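Local coordinates for Lmaj004144AAA protein (Leishmania major, PDB 1Y63) that probably transfers phosphate between nucleoside triphosphates and monophosphates as an adenylate kinase of the AK6 subfamily, with ATPase activity linked to 18S rRNA maturation, at residues A[74-77]-A[78-82]; A[111-114]-A[115-119]. All coordinates share one frame; numbering follows the deposited sequence.

Interaction 1: A[74-77]-A[78-82]; sequences DFME and PIMVS
Glu77 and Val81 meet across the last turn of helix 66-80, where a proline breaks the bonding pattern just before the chain leaves the helix for strand 85-89 of the P-loop NTPase core. The Glu77 chain starts with CG anti to the backbone N (chi1 174°) and then bends at chi2, which brings the carboxylate back over the following turn; OE2 lies 3.4 Å from Val81 CG1, a van der Waals touch of a carboxylate oxygen on a methyl group. The carboxylate's strong partners lie outside the helix: OE2 forms a salt bridge with Arg99 and OE1 accepts from Trp100 NE1, so the group is held through both oxygens.

Pro78 has no amide hydrogen to give, and its CD sits 3.3 Å from Asp74 O, the carbonyl such a hydrogen would have reached. The helix kinks here, where the N atoms of Pro78 and Ile79 make no bond to the preceding turn, and regains its pattern at Met80, as Met80 N bonds Met76 O at 2.9 Å and Val81 N bonds Glu77 O at 3.2 Å. On the buried side Met76 CE approaches Met80 SD at 4.3 Å, and both side chains pack on Leu40, Val88 and Trp100. Around the helix from them, Ile79 CD1 comes obliquely to the Phe75 ring, 4.3 Å from CE1.

Beyond the helix Ser82 turns back on Ile79. The Ile79 carbonyl oxygen accepts both the Ser82 backbone N and its hydroxyl, and Ser82 OG, which with His86 NE2 also binds a manganese ion, donates to Ile79 O over 2.6 Å.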
loop_
_atom_site.group_PDB
_atom_site.type_symbol
_atom_site.label_atom_id
_atom_site.label_comp_id
_atom_site.label_asym_id
_atom_site.label_seq_id
_atom_site.Cartn_x
_atom_site.Cartn_y
_atom_site.Cartn_z
ATOM N N ASP A 74 -14.479 -6.255 6.449
ATOM C CA ASP A 74 -15.808 -6.583 5.973
ATOM C C ASP A 74 -16.247 -5.610 4.875
ATOM O O ASP A 74 -16.933 -6.009 3.926
ATOM C CB ASP A 74 -16.830 -6.560 7.129
ATOM C CG ASP A 74 -16.684 -7.719 8.097
ATOM O OD1 ASP A 74 -16.003 -8.711 7.792
ATOM O OD2 ASP A 74 -17.295 -7.628 9.188
ATOM N N PHE A 75 -15.872 -4.332 5.023
ATOM C CA PHE A 75 -16.164 -3.300 4.034
ATOM C C PHE A 75 -15.441 -3.577 2.723
ATOM O O PHE A 75 -16.024 -3.446 1.626
ATOM C CB PHE A 75 -15.777 -1.925 4.597
ATOM C CG PHE A 75 -16.199 -0.778 3.733
ATOM C CD1 PHE A 75 -15.386 -0.362 2.676
ATOM C CD2 PHE A 75 -17.382 -0.098 3.994
ATOM C CE1 PHE A 75 -15.787 0.708 1.860
ATOM C CE2 PHE A 75 -17.781 0.995 3.180
ATOM C CZ PHE A 75 -16.978 1.380 2.132
ATOM N N MET A 76 -14.165 -3.954 2.826
ATOM C CA MET A 76 -13.341 -4.189 1.638
ATOM C C MET A 76 -13.633 -5.508 0.916
ATOM O O MET A 76 -13.502 -5.593 -0.301
ATOM C CB MET A 76 -11.857 -4.122 2.007
ATOM C CG MET A 76 -11.359 -2.770 2.403
ATOM S SD MET A 76 -9.635 -2.812 2.883
ATOM C CE MET A 76 -8.843 -3.186 1.296
ATOM N N GLU A 77 -14.045 -6.532 1.665
ATOM C CA GLU A 77 -14.215 -7.858 1.103
ATOM C C GLU A 77 -14.974 -7.898 -0.227
ATOM O O GLU A 77 -14.465 -8.454 -1.187
ATOM C CB GLU A 77 -14.840 -8.805 2.133
ATOM C CG GLU A 77 -15.180 -10.196 1.585
ATOM C CD GLU A 77 -13.974 -11.097 1.382
ATOM O OE1 GLU A 77 -12.918 -10.885 2.026
ATOM O OE2 GLU A 77 -14.118 -12.076 0.610
ATOM N N PRO A 78 -16.202 -7.345 -0.286
ATOM C CA PRO A 78 -16.912 -7.420 -1.573
ATOM C C PRO A 78 -16.189 -6.743 -2.733
ATOM O O PRO A 78 -16.255 -7.255 -3.862
ATOM C CB PRO A 78 -18.253 -6.743 -1.274
ATOM C CG PRO A 78 -17.993 -5.893 -0.091
ATOM C CD PRO A 78 -17.036 -6.680 0.736
ATOM N N ILE A 79 -15.474 -5.647 -2.457
ATOM C CA ILE A 79 -14.700 -4.983 -3.506
ATOM C C ILE A 79 -13.584 -5.920 -3.973
ATOM O O ILE A 79 -13.350 -6.117 -5.162
ATOM C CB ILE A 79 -14.113 -3.671 -3.028
ATOM C CG1 ILE A 79 -15.221 -2.750 -2.489
ATOM C CG2 ILE A 79 -13.398 -2.978 -4.160
ATOM C CD1 ILE A 79 -14.703 -1.652 -1.558
ATOM N N MET A 80 -12.899 -6.528 -3.017
ATOM C CA MET A 80 -11.696 -7.279 -3.340
ATOM C C MET A 80 -11.960 -8.531 -4.150
ATOM O O MET A 80 -11.095 -8.975 -4.884
ATOM C CB MET A 80 -10.923 -7.611 -2.064
ATOM C CG MET A 80 -10.437 -6.359 -1.353
ATOM S SD MET A 80 -9.383 -5.273 -2.381
ATOM C CE MET A 80 -8.027 -6.375 -2.752
ATOM N N VAL A 81 -13.165 -9.093 -4.033
ATOM C CA VAL A 81 -13.519 -10.312 -4.767
ATOM C C VAL A 81 -14.339 -10.012 -6.021
ATOM O O VAL A 81 -14.725 -10.940 -6.750
ATOM C CB VAL A 81 -14.275 -11.335 -3.879
ATOM C CG1 VAL A 81 -13.401 -11.727 -2.714
ATOM C CG2 VAL A 81 -15.607 -10.772 -3.408
ATOM N N SER A 82 -14.608 -8.736 -6.259
ATOM C CA SER A 82 -15.405 -8.295 -7.410
ATOM C C SER A 82 -14.635 -8.362 -8.731
ATOM O O SER A 82 -13.416 -8.447 -8.745
ATOM C CB SER A 82 -15.933 -6.873 -7.177
ATOM O OG SER A 82 -14.923 -5.888 -7.279
#

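Interaction 2: A[111-114]-A[115-119]; sequences TEVL and FERLT. With ADP (adenosine-5'-diphosphate), chain Q.
Residues 111-114 form the first turn of helix 111-120 and 115-119 continue it without a break, joined by successive i to i+4 bonds. Phe115 N donates to Thr111 O and Leu118 N to Leu114 O, both at 2.9 Å, and Arg117 N to Val113 O at 3.1 Å; the bond from Glu116 N to Glu112 O is weak. At the far end the Thr119 hydroxyl folds back on Phe115 O, 2.7 Å from OG1, while Thr119 N reaches that oxygen from the opposite face of its plane.

Val113 and Arg117 lie side by side and point the same way. The arginine leaves with CG beside the backbone N (chi1 -70°) and then runs extended to NE, carrying its guanidinium out between the valine and the nucleotide. Val113 CG1 covers one face, 3.5 Å from NE, and the adenine of ADP covers the other, with C5 3.3 Å from NH2. Hydrogen bonds from NH1 to Gly20 O and from NH2 to Asn158 O fix the rotation of the flat group. A water donates to both Val113 O and Glu116 OE1, tying the Glu116 carboxylate to the preceding turn. Leu114 and Leu118 meet on another side of the helix, CG to CD1 at 3.9 Å; Leu114 reaches Glu135 of helix 125-136, and Leu118 packs on Tyr123.

An arginine laid over the adenine, with one hydrogen bond to the carbonyl of Gly20 in the Walker A loop, is consistent with the nucleotide-base pocket of adenylate kinases, in which this helix leads to the predicted LID at 120-130.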
loop_
_atom_site.group_PDB
_atom_site.type_symbol
_atom_site.label_atom_id
_atom_site.label_comp_id
_atom_site.label_asym_id
_atom_site.label_seq_id
_atom_site.Cartn_x
_atom_site.Cartn_y
_atom_site.Cartn_z
ATOM N N THR A 111 16.416 8.526 3.361
ATOM C CA THR A 111 15.975 9.370 4.473
ATOM C C THR A 111 15.877 10.853 4.075
ATOM O O THR A 111 14.900 11.540 4.427
ATOM C CB THR A 111 16.845 9.148 5.745
ATOM O OG1 THR A 111 16.648 10.233 6.661
ATOM C CG2 THR A 111 18.249 9.091 5.397
ATOM N N GLU A 112 16.847 11.359 3.322
ATOM C CA GLU A 112 16.794 12.752 2.870
ATOM C C GLU A 112 15.564 13.083 2.025
ATOM O O GLU A 112 14.915 14.130 2.202
ATOM C CB GLU A 112 18.050 13.126 2.074
ATOM C CG GLU A 112 19.282 13.301 2.913
ATOM C CD GLU A 112 20.555 13.127 2.104
ATOM O OE1 GLU A 112 20.644 13.701 0.999
ATOM O OE2 GLU A 112 21.462 12.408 2.573
ATOM N N VAL A 113 15.234 12.183 1.107
ATOM C CA VAL A 113 14.077 12.386 0.222
ATOM C C VAL A 113 12.795 12.297 1.031
ATOM O O VAL A 113 11.897 13.099 0.865
ATOM C CB VAL A 113 14.110 11.380 -0.956
ATOM C CG1 VAL A 113 12.857 11.473 -1.822
ATOM C CG2 VAL A 113 15.336 11.633 -1.822
ATOM N N LEU A 114 12.725 11.314 1.923
ATOM C CA LEU A 114 11.524 11.110 2.738
ATOM C C LEU A 114 11.245 12.287 3.651
ATOM O O LEU A 114 10.103 12.755 3.788
ATOM C CB LEU A 114 11.653 9.828 3.542
ATOM C CG LEU A 114 10.404 9.423 4.316
ATOM C CD1 LEU A 114 9.261 9.180 3.343
ATOM C CD2 LEU A 114 10.641 8.166 5.161
ATOM N N PHE A 115 12.290 12.757 4.310
ATOM C CA PHE A 115 12.144 13.911 5.206
ATOM C C PHE A 115 11.535 15.109 4.475
ATOM O O PHE A 115 10.663 15.804 5.007
ATOM C CB PHE A 115 13.508 14.258 5.789
ATOM C CG PHE A 115 13.458 15.278 6.900
ATOM C CD1 PHE A 115 13.255 14.893 8.222
ATOM C CD2 PHE A 115 13.606 16.632 6.613
ATOM C CE1 PHE A 115 13.221 15.840 9.238
ATOM C CE2 PHE A 115 13.579 17.584 7.627
ATOM C CZ PHE A 115 13.370 17.180 8.940
ATOM N N GLU A 116 12.000 15.356 3.256
ATOM C CA GLU A 116 11.498 16.492 2.483
ATOM C C GLU A 116 10.039 16.306 2.094
ATOM O O GLU A 116 9.232 17.226 2.188
ATOM C CB GLU A 116 12.400 16.729 1.268
ATOM C CG GLU A 116 13.800 17.175 1.647
ATOM C CD GLU A 116 14.805 17.143 0.490
ATOM O OE1 GLU A 116 14.529 16.508 -0.553
ATOM O OE2 GLU A 116 15.891 17.754 0.640
ATOM N N ARG A 117 9.682 15.095 1.665
ATOM C CA ARG A 117 8.299 14.806 1.327
ATOM C C ARG A 117 7.366 15.019 2.504
ATOM O O ARG A 117 6.279 15.555 2.370
ATOM C CB ARG A 117 8.168 13.366 0.847
ATOM C CG ARG A 117 8.796 13.110 -0.483
ATOM C CD ARG A 117 8.614 11.670 -0.875
ATOM N NE ARG A 117 9.323 11.353 -2.131
ATOM C CZ ARG A 117 9.373 10.126 -2.651
ATOM N NH1 ARG A 117 8.780 9.099 -2.038
ATOM N NH2 ARG A 117 10.078 9.900 -3.743
ATOM N N LEU A 118 7.777 14.543 3.671
ATOM C CA LEU A 118 6.959 14.664 4.858
ATOM C C LEU A 118 6.811 16.121 5.316
ATOM O O LEU A 118 5.779 16.495 5.863
ATOM C CB LEU A 118 7.507 13.749 5.962
ATOM C CG LEU A 118 7.405 12.241 5.693
ATOM C CD1 LEU A 118 8.212 11.487 6.761
ATOM C CD2 LEU A 118 5.951 11.784 5.630
ATOM N N THR A 119 7.821 16.928 5.043
ATOM C CA THR A 119 7.786 18.346 5.369
ATOM C C THR A 119 6.838 19.075 4.434
ATOM O O THR A 119 5.976 19.824 4.872
ATOM C CB THR A 119 9.153 18.967 5.199
ATOM O OG1 THR A 119 10.110 18.241 5.974
ATOM C CG2 THR A 119 9.137 20.421 5.629
HETATM P PB ADP Q . 2.234 8.050 0.507
HETATM O O1B ADP Q . 2.164 8.741 1.854
HETATM O O2B ADP Q . 3.122 6.826 0.587
HETATM O O3B ADP Q . 0.873 7.789 -0.134
HETATM P PA ADP Q . 2.500 9.957 -1.668
HETATM O O1A ADP Q . 2.144 9.156 -2.902
HETATM O O2A ADP Q . 1.391 10.837 -1.093
HETATM O O3A ADP Q . 3.069 9.024 -0.514
HETATM O "O5'" ADP Q . 3.788 10.864 -1.966
HETATM C "C5'" ADP Q . 3.896 12.137 -1.346
HETATM C "C4'" ADP Q . 4.597 13.024 -2.346
HETATM O "O4'" ADP Q . 5.869 12.469 -2.666
HETATM C "C3'" ADP Q . 3.880 13.140 -3.680
HETATM O "O3'" ADP Q . 2.821 14.093 -3.675
HETATM C "C2'" ADP Q . 5.012 13.533 -4.590
HETATM O "O2'" ADP Q . 5.359 14.899 -4.391
HETATM C "C1'" ADP Q . 6.164 12.740 -4.034
HETATM N N9 ADP Q . 6.462 11.442 -4.666
HETATM C C8 ADP Q . 5.864 10.219 -4.487
HETATM N N7 ADP Q . 6.493 9.262 -5.204
HETATM C C5 ADP Q . 7.541 9.887 -5.844
HETATM C C6 ADP Q . 8.589 9.435 -6.745
HETATM N N6 ADP Q . 8.678 8.138 -7.096
HETATM N N1 ADP Q . 9.459 10.374 -7.176
HETATM C C2 ADP Q . 9.352 11.673 -6.788
HETATM N N3 ADP Q . 8.424 12.188 -5.960
HETATM C C4 ADP Q . 7.500 11.310 -5.478
HETATM O O HOH W 1 11.959 14.900 -1.616
#

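How the interactions relate
Interaction 1 lies on a helix packed on the sheet, interaction 2 on a helix beside the nucleotide whose side chains meet helix 125-136 and loops. They sit on opposite sides of the chain's centre, their own centres about 34 Å apart and their nearest atoms about 21 Å. Interaction 2 belongs to the ADP pocket directly, through Arg117. Interaction 1 has no part in that pocket; its side chains pack on strands 37-41 and 85-89, and Ser82 contributes to a separate manganese site with Arg83 and His86. Strand 12-16, next to 85-89 in the sheet, leads into the P-loop whose Gly20 accepts a hydrogen bond from Arg117, so both contacts border the same core without touching.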